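Local coordinates for protein Stk_08120 (Sulfolobus tokodaii str. 7, PDB 2EJX) that probably acts as a fatty acid carrier in a thermoacidophile-specific family whose fold belongs to the Bet v 1-like group, at residues Pro36-Ile41 with Phe49-Lys54. Residues are numbered along the deposited sequence; the frame is centred on the assembly and turned at random.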
loop_
_atom_site.group_PDB
_atom_site.type_symbol
_atom_site.label_atom_id
_atom_site.label_comp_id
_atom_site.label_asym_id
_atom_site.label_seq_id
_atom_site.Cartn_x
_atom_site.Cartn_y
_atom_site.Cartn_z
ATOM N N PRO A 36 -0.797 9.109 0.596
ATOM C CA PRO A 36 -0.402 10.344 1.299
ATOM C C PRO A 36 -1.294 10.722 2.477
ATOM O O PRO A 36 -2.488 10.958 2.287
ATOM C CB PRO A 36 -0.487 11.446 0.225
ATOM C CG PRO A 36 -0.771 10.766 -1.064
ATOM C CD PRO A 36 -1.254 9.368 -0.796
ATOM N N GLY A 37 -0.710 10.795 3.668
ATOM C CA GLY A 37 -1.347 11.461 4.822
ATOM C C GLY A 37 -2.683 10.859 5.237
ATOM O O GLY A 37 -3.615 11.592 5.563
ATOM N N ILE A 38 -2.758 9.526 5.251
ATOM C CA ILE A 38 -3.967 8.809 5.705
ATOM C C ILE A 38 -4.262 9.083 7.186
ATOM O O ILE A 38 -3.398 8.888 8.041
ATOM C CB ILE A 38 -3.867 7.272 5.422
ATOM C CG1 ILE A 38 -3.800 6.993 3.919
ATOM C CG2 ILE A 38 -5.021 6.474 6.095
ATOM C CD1 ILE A 38 -5.162 7.186 3.213
ATOM N N ALA A 39 -5.468 9.561 7.482
ATOM C CA ALA A 39 -5.842 9.889 8.867
ATOM C C ALA A 39 -7.037 9.064 9.407
ATOM O O ALA A 39 -7.330 9.099 10.618
ATOM C CB ALA A 39 -6.130 11.397 9.023
ATOM N N SER A 40 -7.712 8.362 8.505
ATOM C CA SER A 40 -8.811 7.448 8.827
ATOM C C SER A 40 -8.747 6.204 7.946
ATOM O O SER A 40 -8.368 6.284 6.788
ATOM C CB SER A 40 -10.144 8.166 8.662
ATOM O OG SER A 40 -10.170 9.242 9.590
ATOM N N ILE A 41 -9.094 5.040 8.497
ATOM C CA ILE A 41 -9.195 3.821 7.702
ATOM C C ILE A 41 -10.242 2.922 8.367
ATOM O O ILE A 41 -10.275 2.835 9.584
ATOM C CB ILE A 41 -7.820 3.103 7.526
ATOM C CG1 ILE A 41 -7.945 1.806 6.712
ATOM C CG2 ILE A 41 -7.150 2.859 8.850
ATOM C CD1 ILE A 41 -7.208 1.818 5.360
ATOM N N PHE A 49 -11.929 -1.648 2.053
ATOM C CA PHE A 49 -11.525 -0.568 2.897
ATOM C C PHE A 49 -12.098 0.759 2.433
ATOM O O PHE A 49 -12.414 0.934 1.258
ATOM C CB PHE A 49 -9.987 -0.477 2.912
ATOM C CG PHE A 49 -9.421 0.113 1.672
ATOM C CD1 PHE A 49 -9.160 1.490 1.615
ATOM C CD2 PHE A 49 -9.156 -0.687 0.569
ATOM C CE1 PHE A 49 -8.641 2.060 0.488
ATOM C CE2 PHE A 49 -8.640 -0.129 -0.586
ATOM C CZ PHE A 49 -8.387 1.251 -0.628
ATOM N N GLU A 50 -12.217 1.666 3.384
ATOM C CA GLU A 50 -12.440 3.083 3.112
ATOM C C GLU A 50 -11.427 3.857 3.932
ATOM O O GLU A 50 -11.213 3.579 5.133
ATOM C CB GLU A 50 -13.860 3.491 3.544
ATOM C CG GLU A 50 -14.939 2.627 2.949
ATOM C CD GLU A 50 -16.235 2.625 3.754
ATOM O OE1 GLU A 50 -16.567 3.662 4.374
ATOM O OE2 GLU A 50 -16.912 1.562 3.776
ATOM N N ALA A 51 -10.824 4.864 3.314
ATOM C CA ALA A 51 -9.874 5.677 4.020
ATOM C C ALA A 51 -9.996 7.155 3.621
ATOM O O ALA A 51 -10.553 7.481 2.577
ATOM C CB ALA A 51 -8.445 5.170 3.745
ATOM N N GLU A 52 -9.486 8.007 4.495
ATOM C CA GLU A 52 -9.454 9.445 4.289
ATOM C C GLU A 52 -8.048 9.925 4.538
ATOM O O GLU A 52 -7.389 9.525 5.496
ATOM C CB GLU A 52 -10.429 10.150 5.260
ATOM C CG GLU A 52 -11.920 9.952 4.831
ATOM C CD GLU A 52 -12.939 10.697 5.719
ATOM O OE1 GLU A 52 -12.654 11.822 6.183
ATOM O OE2 GLU A 52 -14.028 10.136 5.960
ATOM N N GLY A 53 -7.576 10.811 3.671
ATOM C CA GLY A 53 -6.290 11.407 3.900
ATOM C C GLY A 53 -6.267 12.856 3.410
ATOM O O GLY A 53 -7.246 13.355 2.849
ATOM N N LYS A 54 -5.113 13.482 3.592
ATOM C CA LYS A 54 -4.847 14.833 3.078
ATOM C C LYS A 54 -3.367 15.007 2.716
ATOM O O LYS A 54 -2.475 14.479 3.397
ATOM C CB LYS A 54 -5.285 15.866 4.102
ATOM C CG LYS A 54 -5.073 17.334 3.695
ATOM C CD LYS A 54 -5.629 18.267 4.720
ATOM C CE LYS A 54 -5.759 19.671 4.131
ATOM N NZ LYS A 54 -6.463 20.558 5.102
HETATM O O HOH W 1 -10.464 11.825 8.458
#
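Ala39 and Ser40 both turn their backbone N-H groups onto the carbonyl of Glu52, and so illustrate how a classic beta bulge fits an extra residue into one strand of an antiparallel pair. The single oxygen is gripped twice: Ala39 N lies 2.8 Å from Glu52 O, in the carbonyl plane, and Ser40 N approaches the same atom at 3.2 Å. Beyond the bulge the ladder resumes as Glu52 N donates to Ser40 O, while before it Lys54 N donates to Gly37 O. Ser40 and Glu52 form the hydrogen-bonded pair, and a water links their side chains, donating to Glu52 OE1 and lying 2.8 Å from Ser40 OG.

The other face is apolar. Followed outward, Ile41 CB passes 4.2 Å from Glu50 O; CG1, anti to the backbone N (chi1 179°), lies 4.0 Å from Glu50 O; and CD1 reaches Ala51 CB at 3.9 Å and, obliquely, the Phe49 ring at CD1. Ile38 CD1 meets the same Ala51 methyl at 3.9 Å, so the two isoleucines share it.

Strand 38-42 is an outermost strand of the antiparallel sheet, hairpinned to strand 48-55, whose other edge pairs with strand 58-69; helix 27-34 packs against the apolar face, where Ile31 touches Ile38, Ile41 and Phe49.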